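Local coordinates for putative sugar ABC transport system, substrate-binding protein (Bordetella parapertussis, PDB 5IX8) that probably binds a carbohydrate in the periplasm and delivers it to an ABC transporter, as solute-binding proteins of its family do, at residues Asp122-Leu133 with Leu157-Ala166; Met182-Gln192 with Phe210-Gln221. All coordinates share one frame; numbering follows the deposited sequence. Where two conformers were deposited one is given.

Contact 1: residues Asp122-Leu133 with Leu157-Ala166; sequences DTLIGKVLGKAL and LRYEGFKEVA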
loop_
_atom_site.group_PDB
_atom_site.type_symbol
_atom_site.label_atom_id
_atom_site.label_comp_id
_atom_site.label_asym_id
_atom_site.label_seq_id
_atom_site.Cartn_x
_atom_site.Cartn_y
_atom_site.Cartn_z
ATOM N N ASP A 122 1.908 5.663 -6.211
ATOM C CA ASP A 122 2.475 4.367 -6.576
ATOM C C ASP A 122 3.538 4.480 -7.670
ATOM O O ASP A 122 4.559 3.782 -7.610
ATOM C CB ASP A 122 1.357 3.407 -6.975
ATOM C CG ASP A 122 0.556 2.948 -5.756
ATOM O OD1 ASP A 122 1.087 2.189 -4.898
ATOM O OD2 ASP A 122 -0.594 3.406 -5.615
ATOM N N THR A 123 3.366 5.389 -8.636
ATOM C CA THR A 123 4.435 5.574 -9.611
ATOM C C THR A 123 5.737 5.999 -8.933
ATOM O O THR A 123 6.833 5.539 -9.317
ATOM C CB THR A 123 4.022 6.607 -10.659
ATOM O OG1 THR A 123 2.797 6.187 -11.265
ATOM C CG2 THR A 123 5.114 6.717 -11.725
ATOM N N LEU A 124 5.643 6.871 -7.922
ATOM C CA LEU A 124 6.852 7.386 -7.283
ATOM C C LEU A 124 7.495 6.328 -6.384
ATOM O O LEU A 124 8.724 6.314 -6.218
ATOM C CB LEU A 124 6.527 8.654 -6.504
ATOM C CG LEU A 124 7.693 9.386 -5.855
ATOM C CD1 LEU A 124 8.826 9.691 -6.830
ATOM C CD2 LEU A 124 7.129 10.678 -5.287
ATOM N N ILE A 125 6.691 5.421 -5.824
ATOM C CA ILE A 125 7.261 4.269 -5.133
ATOM C C ILE A 125 8.190 3.507 -6.082
ATOM O O ILE A 125 9.319 3.140 -5.727
ATOM C CB ILE A 125 6.136 3.363 -4.590
ATOM C CG1 ILE A 125 5.474 4.029 -3.376
ATOM C CG2 ILE A 125 6.707 1.997 -4.217
ATOM C CD1 ILE A 125 4.342 3.226 -2.800
ATOM N N GLY A 126 7.732 3.279 -7.320
ATOM C CA GLY A 126 8.572 2.602 -8.292
ATOM C C GLY A 126 9.791 3.422 -8.663
ATOM O O GLY A 126 10.894 2.893 -8.764
ATOM N N LYS A 127 9.612 4.727 -8.856
ATOM C CA LYS A 127 10.751 5.590 -9.177
ATOM C C LYS A 127 11.812 5.580 -8.079
ATOM O O LYS A 127 13.009 5.553 -8.378
ATOM C CB LYS A 127 10.259 7.017 -9.424
ATOM C CG LYS A 127 9.419 7.118 -10.712
ATOM C CD LYS A 127 9.295 8.554 -11.117
ATOM C CE LYS A 127 8.482 8.742 -12.358
ATOM N NZ LYS A 127 8.608 10.198 -12.779
ATOM N N VAL A 128 11.413 5.629 -6.801
ATOM C CA VAL A 128 12.453 5.686 -5.760
ATOM C C VAL A 128 13.182 4.343 -5.646
ATOM O O VAL A 128 14.386 4.304 -5.344
ATOM C CB VAL A 128 11.891 6.160 -4.400
ATOM C CG1 VAL A 128 11.366 7.601 -4.519
ATOM C CG2 VAL A 128 10.834 5.229 -3.875
ATOM N N LEU A 129 12.504 3.232 -5.930
ATOM C CA LEU A 129 13.214 1.954 -5.984
ATOM C C LEU A 129 14.133 1.901 -7.198
ATOM O O LEU A 129 15.230 1.322 -7.140
ATOM C CB LEU A 129 12.213 0.801 -6.012
ATOM C CG LEU A 129 11.461 0.597 -4.700
ATOM C CD1 LEU A 129 10.356 -0.460 -4.842
ATOM C CD2 LEU A 129 12.393 0.264 -3.507
ATOM N N GLY A 130 13.702 2.492 -8.310
ATOM C CA GLY A 130 14.591 2.630 -9.450
ATOM C C GLY A 130 15.860 3.396 -9.122
ATOM O O GLY A 130 16.959 3.016 -9.553
ATOM N N LYS A 131 15.735 4.481 -8.356
ATOM C CA LYS A 131 16.925 5.230 -7.972
ATOM C C LYS A 131 17.833 4.393 -7.089
ATOM O O LYS A 131 19.060 4.410 -7.255
ATOM C CB LYS A 131 16.533 6.525 -7.264
ATOM C CG LYS A 131 17.763 7.316 -6.730
ATOM C CD LYS A 131 17.322 8.578 -5.993
ATOM C CE LYS A 131 18.429 9.193 -5.135
ATOM N NZ LYS A 131 19.664 9.447 -5.944
ATOM N N ALA A 132 17.253 3.628 -6.156
ATOM C CA ALA A 132 18.081 2.755 -5.322
ATOM C C ALA A 132 18.860 1.761 -6.179
ATOM O O ALA A 132 20.058 1.534 -5.957
ATOM C CB ALA A 132 17.203 2.033 -4.312
ATOM N N LEU A 133 18.195 1.187 -7.183
ATOM C CA LEU A 133 18.844 0.277 -8.115
ATOM C C LEU A 133 19.988 0.976 -8.834
ATOM O O LEU A 133 21.134 0.499 -8.844
ATOM C CB LEU A 133 17.813 -0.224 -9.124
ATOM C CG LEU A 133 18.360 -1.149 -10.201
ATOM C CD1 LEU A 133 18.388 -2.571 -9.691
ATOM C CD2 LEU A 133 17.505 -1.054 -11.460
ATOM N N LEU A 157 1.465 0.783 -11.861
ATOM C CA LEU A 157 2.072 2.091 -11.645
ATOM C C LEU A 157 3.469 1.953 -11.050
ATOM O O LEU A 157 4.412 2.630 -11.489
ATOM C CB LEU A 157 1.191 2.965 -10.735
ATOM C CG LEU A 157 -0.210 3.283 -11.291
ATOM C CD1 LEU A 157 -1.022 4.019 -10.247
ATOM C CD2 LEU A 157 -0.152 4.121 -12.569
ATOM N N ARG A 158 3.625 1.068 -10.063
ATOM C CA ARG A 158 4.951 0.848 -9.483
ATOM C C ARG A 158 5.927 0.332 -10.519
ATOM O O ARG A 158 7.087 0.773 -10.566
ATOM C CB ARG A 158 4.869 -0.129 -8.327
ATOM C CG ARG A 158 4.062 0.471 -7.175
ATOM C CD ARG A 158 3.938 -0.468 -5.972
ATOM N NE ARG A 158 3.069 0.171 -4.994
ATOM C CZ ARG A 158 2.930 -0.193 -3.725
ATOM N NH1 ARG A 158 3.658 -1.189 -3.211
ATOM N NH2 ARG A 158 2.071 0.476 -2.958
ATOM N N TYR A 159 5.485 -0.628 -11.338
ATOM C CA TYR A 159 6.329 -1.134 -12.413
ATOM C C TYR A 159 6.724 -0.025 -13.382
ATOM O O TYR A 159 7.892 0.095 -13.766
ATOM C CB TYR A 159 5.592 -2.254 -13.141
ATOM C CG TYR A 159 6.226 -2.651 -14.436
ATOM C CD1 TYR A 159 7.509 -3.181 -14.481
ATOM C CD2 TYR A 159 5.521 -2.499 -15.640
ATOM C CE1 TYR A 159 8.076 -3.543 -15.692
ATOM C CE2 TYR A 159 6.083 -2.886 -16.853
ATOM C CZ TYR A 159 7.363 -3.410 -16.864
ATOM O OH TYR A 159 7.915 -3.774 -18.079
ATOM N N GLU A 160 5.765 0.805 -13.779
ATOM C CA GLU A 160 6.060 1.889 -14.713
ATOM C C GLU A 160 7.102 2.860 -14.151
ATOM O O GLU A 160 8.028 3.278 -14.860
ATOM C CB GLU A 160 4.767 2.634 -15.085
ATOM C CG GLU A 160 3.911 1.823 -16.062
ATOM C CD GLU A 160 2.488 2.344 -16.182
ATOM O OE1 GLU A 160 2.164 3.376 -15.550
ATOM O OE2 GLU A 160 1.688 1.713 -16.905
ATOM N N GLY A 161 6.954 3.256 -12.879
ATOM C CA GLY A 161 7.927 4.172 -12.297
ATOM C C GLY A 161 9.304 3.555 -12.174
ATOM O O GLY A 161 10.311 4.209 -12.492
ATOM N N PHE A 162 9.367 2.281 -11.746
ATOM C CA PHE A 162 10.636 1.566 -11.672
ATOM C C PHE A 162 11.295 1.466 -13.042
ATOM O O PHE A 162 12.481 1.768 -13.198
ATOM C CB PHE A 162 10.395 0.164 -11.070
ATOM C CG PHE A 162 11.630 -0.666 -10.974
ATOM C CD1 PHE A 162 12.589 -0.378 -10.010
ATOM C CD2 PHE A 162 11.846 -1.720 -11.856
ATOM C CE1 PHE A 162 13.746 -1.118 -9.913
ATOM C CE2 PHE A 162 13.027 -2.463 -11.780
ATOM C CZ PHE A 162 13.962 -2.180 -10.770
ATOM N N LYS A 163 10.521 1.066 -14.062
ATOM C CA LYS A 163 11.105 0.868 -15.389
ATOM C C LYS A 163 11.659 2.167 -15.961
ATOM O O LYS A 163 12.708 2.167 -16.620
ATOM C CB LYS A 163 10.071 0.278 -16.328
ATOM C CG LYS A 163 10.631 0.050 -17.740
ATOM C CD LYS A 163 9.736 -0.853 -18.583
ATOM C CE LYS A 163 8.321 -0.327 -18.604
ATOM N NZ LYS A 163 7.440 -1.115 -19.554
ATOM N N GLU A 164 10.934 3.270 -15.788
ATOM C CA GLU A 164 11.392 4.562 -16.299
ATOM C C GLU A 164 12.768 4.899 -15.737
ATOM O O GLU A 164 13.705 5.186 -16.480
ATOM C CB GLU A 164 10.381 5.660 -15.930
ATOM C CG GLU A 164 10.823 7.067 -16.338
ATOM C CD GLU A 164 9.830 8.136 -15.870
ATOM O OE1 GLU A 164 8.659 8.082 -16.298
ATOM O OE2 GLU A 164 10.205 9.026 -15.082
ATOM N N VAL A 165 12.924 4.783 -14.419
ATOM C CA VAL A 165 14.169 5.207 -13.804
ATOM C C VAL A 165 15.260 4.182 -14.054
ATOM O O VAL A 165 16.402 4.547 -14.368
ATOM C CB VAL A 165 13.936 5.465 -12.305
ATOM C CG1 VAL A 165 15.257 5.690 -11.592
ATOM C CG2 VAL A 165 13.014 6.679 -12.124
ATOM N N ALA A 166 14.917 2.886 -13.964
ATOM C CA ALA A 166 15.916 1.835 -14.186
ATOM C C ALA A 166 16.420 1.827 -15.628
ATOM O O ALA A 166 17.625 1.722 -15.866
ATOM C CB ALA A 166 15.337 0.475 -13.818
HETATM O O HOH W 1 2.823 5.658 -14.011
#
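Asp122 OD1 is gripped by two nitrogens of Arg158, NE and NH2, each 2.8 Å away and each bent at the hydrogen to 146°. The arginine comes side-on and gives both N-H groups to this one oxygen, which lies in the guanidinium plane; NH2 meets it nearly along the C-O bond, NE on the anti side. Extended from CG to NE, the Arg158 chain runs past the first turn of helix 122-133, and Ile125 CD1 lies over one guanidinium face, 3.6 Å from Arg158 NH2. Glu252 adds a second salt bridge to NH2 and Pro207 O takes NH1, which probably restrains the rotation of the buried guanidinium.

Beyond the Asp122-Arg158 pair the helices illustrate how glycines permit close packing: running in the same general direction, their axes come within 6.3 Å, crossing at -35°. With no side chain between, the backbones at Gly126 and Gly161 lie directly against the opposite helix. The resulting CA-H...O contacts are given by both helices, among them Gly126 CA to Arg158 O at 3.3 Å and Gly161 CA to Thr123 O at 3.5 Å. Phe162 enters as a knob among Gly126, Leu129, Gly130 and Leu133, with Gly126 O at its ring edge. Val165 CG1 presses on the backbone beyond, 3.4 Å from Gly130 C. Toward solvent, Lys127 NZ bridges to Glu164 OE2, and a water joins Thr123 OG1 to Glu160 OE1.

Helix 122-135 rests Ile125 and Leu129 on strands 227-231 and 246-250, whereas helix 154-168 sends Phe162 to Val143 of strand 142-145 and into a ring stack with Phe205, so the pair packs on the mixed sheet of one lobe of the two-lobed periplasmic-binding-protein fold.

Contact 2: residues Met182-Gln192 with Phe210-Gln221; sequences MSLADGMAQTQ and FLGIGAVRAARQ. With SO4 (sulfate ion), chain D.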
loop_
_atom_site.group_PDB
_atom_site.type_symbol
_atom_site.label_atom_id
_atom_site.label_comp_id
_atom_site.label_asym_id
_atom_site.label_seq_id
_atom_site.Cartn_x
_atom_site.Cartn_y
_atom_site.Cartn_z
HETATM N N MSE A 182 -0.012 -12.150 -5.533
HETATM C CA MSE A 182 1.030 -11.459 -4.778
HETATM C C MSE A 182 1.271 -12.117 -3.406
HETATM O O MSE A 182 1.657 -11.458 -2.425
HETATM C CB MSE A 182 0.709 -9.966 -4.644
HETATM C CG MSE A 182 0.525 -9.321 -6.028
HETATM SE SE MSE A 182 0.507 -7.414 -6.052
HETATM C CE MSE A 182 -1.057 -7.227 -4.940
ATOM N N SER A 183 1.085 -13.438 -3.355
ATOM C CA SER A 183 1.305 -14.183 -2.129
ATOM C C SER A 183 2.778 -14.559 -1.963
ATOM O O SER A 183 3.605 -14.391 -2.871
ATOM C CB SER A 183 0.458 -15.449 -2.162
ATOM O OG SER A 183 0.944 -16.320 -3.187
ATOM N N LEU A 184 3.116 -15.057 -0.769
ATOM C CA LEU A 184 4.437 -15.650 -0.579
ATOM C C LEU A 184 4.693 -16.726 -1.614
ATOM O O LEU A 184 5.776 -16.797 -2.212
ATOM C CB LEU A 184 4.554 -16.289 0.801
ATOM C CG LEU A 184 4.546 -15.340 1.974
ATOM C CD1 LEU A 184 4.408 -16.165 3.217
ATOM C CD2 LEU A 184 5.853 -14.591 1.954
ATOM N N ALA A 185 3.714 -17.612 -1.794
ATOM C CA ALA A 185 3.894 -18.728 -2.720
ATOM C C ALA A 185 4.109 -18.229 -4.135
ATOM O O ALA A 185 4.918 -18.799 -4.868
ATOM C CB ALA A 185 2.688 -19.666 -2.670
ATOM N N ASP A 186 3.407 -17.162 -4.533
ATOM C CA ASP A 186 3.634 -16.583 -5.861
ATOM C C ASP A 186 5.043 -16.041 -5.993
ATOM O O ASP A 186 5.683 -16.223 -7.031
ATOM C CB ASP A 186 2.676 -15.422 -6.133
ATOM C CG ASP A 186 1.260 -15.857 -6.367
ATOM O OD1 ASP A 186 1.026 -17.000 -6.838
ATOM O OD2 ASP A 186 0.373 -15.027 -6.047
ATOM N N GLY A 187 5.523 -15.318 -4.969
ATOM C CA GLY A 187 6.856 -14.760 -5.051
ATOM C C GLY A 187 7.899 -15.842 -5.203
ATOM O O GLY A 187 8.832 -15.724 -6.020
HETATM N N MSE A 188 7.733 -16.932 -4.454
HETATM C CA MSE A 188 8.677 -18.032 -4.531
HETATM C C MSE A 188 8.640 -18.676 -5.919
HETATM O O MSE A 188 9.670 -18.844 -6.578
HETATM C CB MSE A 188 8.351 -19.064 -3.448
HETATM C CG MSE A 188 9.008 -20.377 -3.709
HETATM SE SE MSE A 188 10.889 -20.262 -3.244
HETATM C CE MSE A 188 10.357 -21.065 -1.629
ATOM N N ALA A 189 7.445 -19.025 -6.382
ATOM C CA ALA A 189 7.370 -19.785 -7.620
ATOM C C ALA A 189 7.774 -18.914 -8.801
ATOM O O ALA A 189 8.494 -19.357 -9.712
ATOM C CB ALA A 189 5.959 -20.356 -7.800
ATOM N N GLN A 190 7.305 -17.674 -8.813
ATOM C CA GLN A 190 7.651 -16.833 -9.953
ATOM C C GLN A 190 9.138 -16.518 -9.973
ATOM O O GLN A 190 9.748 -16.471 -11.053
ATOM C CB GLN A 190 6.831 -15.552 -9.949
ATOM C CG GLN A 190 5.345 -15.817 -10.213
ATOM C CD GLN A 190 4.534 -14.558 -10.263
ATOM O OE1 GLN A 190 4.986 -13.483 -10.761
ATOM N NE2 GLN A 190 3.297 -14.666 -9.776
ATOM N N THR A 191 9.740 -16.284 -8.805
ATOM C CA THR A 191 11.149 -15.913 -8.811
ATOM C C THR A 191 12.004 -17.132 -9.094
ATOM O O THR A 191 13.027 -17.037 -9.794
ATOM C CB THR A 191 11.546 -15.257 -7.480
ATOM O OG1 THR A 191 10.673 -14.146 -7.243
ATOM C CG2 THR A 191 12.998 -14.739 -7.554
ATOM N N GLN A 192 11.590 -18.292 -8.595
ATOM C CA GLN A 192 12.352 -19.498 -8.902
ATOM C C GLN A 192 12.392 -19.742 -10.411
ATOM O O GLN A 192 13.445 -20.067 -10.985
ATOM C CB GLN A 192 11.722 -20.684 -8.171
ATOM C CG GLN A 192 12.442 -21.980 -8.358
ATOM C CD GLN A 192 12.177 -22.903 -7.194
ATOM O OE1 GLN A 192 11.094 -23.481 -7.083
ATOM N NE2 GLN A 192 13.141 -23.000 -6.285
ATOM N N PHE A 210 5.220 -9.611 0.460
ATOM C CA PHE A 210 5.263 -11.069 0.338
ATOM C C PHE A 210 5.946 -11.519 -0.941
ATOM O O PHE A 210 6.516 -12.614 -0.967
ATOM C CB PHE A 210 3.862 -11.673 0.379
ATOM C CG PHE A 210 3.197 -11.538 1.693
ATOM C CD1 PHE A 210 3.942 -11.283 2.840
ATOM C CD2 PHE A 210 1.828 -11.677 1.799
ATOM C CE1 PHE A 210 3.305 -11.162 4.089
ATOM C CE2 PHE A 210 1.197 -11.546 3.032
ATOM C CZ PHE A 210 1.938 -11.307 4.172
ATOM N N LEU A 211 5.848 -10.735 -2.023
ATOM C CA LEU A 211 6.598 -11.099 -3.228
ATOM C C LEU A 211 8.091 -10.943 -2.982
ATOM O O LEU A 211 8.878 -11.789 -3.402
ATOM C CB LEU A 211 6.137 -10.276 -4.439
ATOM C CG LEU A 211 4.751 -10.619 -4.988
ATOM C CD1 LEU A 211 4.384 -9.621 -6.090
ATOM C CD2 LEU A 211 4.684 -12.062 -5.496
ATOM N N GLY A 212 8.496 -9.900 -2.250
ATOM C CA GLY A 212 9.899 -9.777 -1.874
ATOM C C GLY A 212 10.395 -10.926 -1.003
ATOM O O GLY A 212 11.497 -11.431 -1.209
ATOM N N ILE A 213 9.612 -11.324 0.012
ATOM C CA ILE A 213 9.985 -12.474 0.847
ATOM C C ILE A 213 10.108 -13.731 -0.004
ATOM O O ILE A 213 11.050 -14.518 0.146
ATOM C CB ILE A 213 8.958 -12.695 1.980
ATOM C CG1 ILE A 213 8.807 -11.449 2.865
ATOM C CG2 ILE A 213 9.318 -13.969 2.842
ATOM C CD1 ILE A 213 9.987 -11.158 3.721
ATOM N N GLY A 214 9.135 -13.958 -0.889
ATOM C CA GLY A 214 9.204 -15.144 -1.729
ATOM C C GLY A 214 10.415 -15.106 -2.643
ATOM O O GLY A 214 11.064 -16.133 -2.876
ATOM N N ALA A 215 10.741 -13.915 -3.163
ATOM C CA ALA A 215 11.918 -13.794 -4.015
ATOM C C ALA A 215 13.182 -14.156 -3.240
ATOM O O ALA A 215 14.058 -14.864 -3.757
ATOM C CB ALA A 215 12.017 -12.378 -4.598
ATOM N N VAL A 216 13.284 -13.688 -1.992
ATOM C CA VAL A 216 14.435 -14.026 -1.158
ATOM C C VAL A 216 14.487 -15.527 -0.901
ATOM O O VAL A 216 15.568 -16.132 -0.946
ATOM C CB VAL A 216 14.402 -13.218 0.152
ATOM C CG1 VAL A 216 15.413 -13.758 1.191
ATOM C CG2 VAL A 216 14.685 -11.741 -0.129
ATOM N N ARG A 217 13.331 -16.170 -0.657
ATOM C CA ARG A 217 13.363 -17.627 -0.453
ATOM C C ARG A 217 13.880 -18.325 -1.700
ATOM O O ARG A 217 14.667 -19.272 -1.608
ATOM C CB ARG A 217 11.986 -18.219 -0.109
ATOM C CG ARG A 217 11.346 -17.807 1.219
ATOM C CD ARG A 217 10.040 -18.637 1.469
ATOM N NE ARG A 217 10.262 -20.004 1.950
ATOM C CZ ARG A 217 9.372 -21.008 1.879
ATOM N NH1 ARG A 217 8.216 -20.833 1.285
ATOM N NH2 ARG A 217 9.658 -22.228 2.380
ATOM N N ALA A 218 13.430 -17.876 -2.875
ATOM C CA ALA A 218 13.893 -18.466 -4.133
ATOM C C ALA A 218 15.383 -18.247 -4.334
ATOM O O ALA A 218 16.093 -19.161 -4.780
ATOM C CB ALA A 218 13.108 -17.898 -5.325
ATOM N N ALA A 219 15.866 -17.033 -4.052
ATOM C CA ALA A 219 17.283 -16.732 -4.210
ATOM C C ALA A 219 18.112 -17.583 -3.264
ATOM O O ALA A 219 19.162 -18.111 -3.653
ATOM C CB ALA A 219 17.528 -15.235 -3.953
ATOM N N ARG A 220 17.624 -17.775 -2.028
ATOM C CA ARG A 220 18.359 -18.604 -1.073
ATOM C C ARG A 220 18.432 -20.045 -1.566
ATOM O O ARG A 220 19.494 -20.688 -1.503
ATOM C CB ARG A 220 17.692 -18.525 0.313
ATOM C CG ARG A 220 17.952 -17.209 1.067
ATOM C CD ARG A 220 17.145 -17.079 2.386
ATOM N NE ARG A 220 17.433 -15.807 3.064
ATOM C CZ ARG A 220 16.787 -15.338 4.137
ATOM N NH1 ARG A 220 15.780 -16.020 4.679
ATOM N NH2 ARG A 220 17.148 -14.175 4.678
ATOM N N GLN A 221 17.313 -20.578 -2.049
ATOM C CA GLN A 221 17.307 -21.965 -2.491
ATOM C C GLN A 221 18.217 -22.156 -3.699
ATOM O O GLN A 221 18.915 -23.175 -3.794
ATOM C CB GLN A 221 15.872 -22.427 -2.793
ATOM C CG GLN A 221 15.805 -23.828 -3.426
ATOM C CD GLN A 221 14.416 -24.532 -3.286
ATOM O OE1 GLN A 221 13.684 -24.661 -4.239
ATOM N NE2 GLN A 221 14.114 -25.037 -2.100
HETATM S S SO4 D . 20.865 -14.546 2.870
HETATM O O1 SO4 D . 21.469 -13.330 3.386
HETATM O O2 SO4 D . 19.543 -14.238 2.313
HETATM O O3 SO4 D . 21.717 -15.106 1.823
HETATM O O4 SO4 D . 20.749 -15.488 3.976
HETATM O O HOH W 2 15.074 -20.868 -6.709
#
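With CG anti to the backbone N (chi1 163°) and bends at the next two torsions, the Met188 chain, a selenomethionine, folds over helix 210-221. Its SE comes to 3.5 Å from Ala218 N, and its CE lies over one face of the Arg217 guanidinium, offset toward the rim and 3.6 Å from Arg217 CB. Leu211 takes the other course, its CG beside the backbone N (chi1 -71°), which carries CD2 in against Gly187, 3.4 Å from Gly187 N; the approach to Gly187 CA is tighter than usual for two carbons.

Gly187 and Gly214 face one another's helices, backbone against backbone with no side chain between. This is the small-residue solution to close helix packing, with axes 6.7 Å apart at a crossing angle of -44°; here it joins helices 184-197 and 209-221, linked through strand 201-205, which runs parallel to its neighbours in this alpha/beta lobe. Ser183 and Asp186 start the first helix with a capping box, Asp186 N bonding to Ser183 OG and Ser183 N to Asp186 OD2, an oxygen that Glu181 N also meets.

One turn beyond Gly187, Thr191 presents CB to Ala218 CB, while its OG1 donates back to Gly187 O. In one of its two conformers, Gln192 NE2 bonds to Gln221 OE1 at 2.7 Å with the donor tilted from the carbonyl plane, and a water links the same NE2 to Ala218 O. On the same helix as Gln221, but not in touch with 182-192, Arg220 NE reaches O2 of a sulfate, probably from the crystallisation liquor, which Arg245 also holds.

Overall arrangement
Both contacts apply one principle, glycines that let neighbouring helices run close, to helices flanking the same mixed sheet, and they follow each other along the chain without touching: their centres are about 20 Å apart and their nearest atoms about 8 Å. Contact 1 is the more buried, and it includes a charged pair enclosed by protein, with a second salt bridge nearer the surface. Contact 2 is only partly buried; neutral amides, in one conformer, and a water join its far end. The two also connect indirectly: Met182 of contact 2 touches helix 154-168, which supplies half of contact 1.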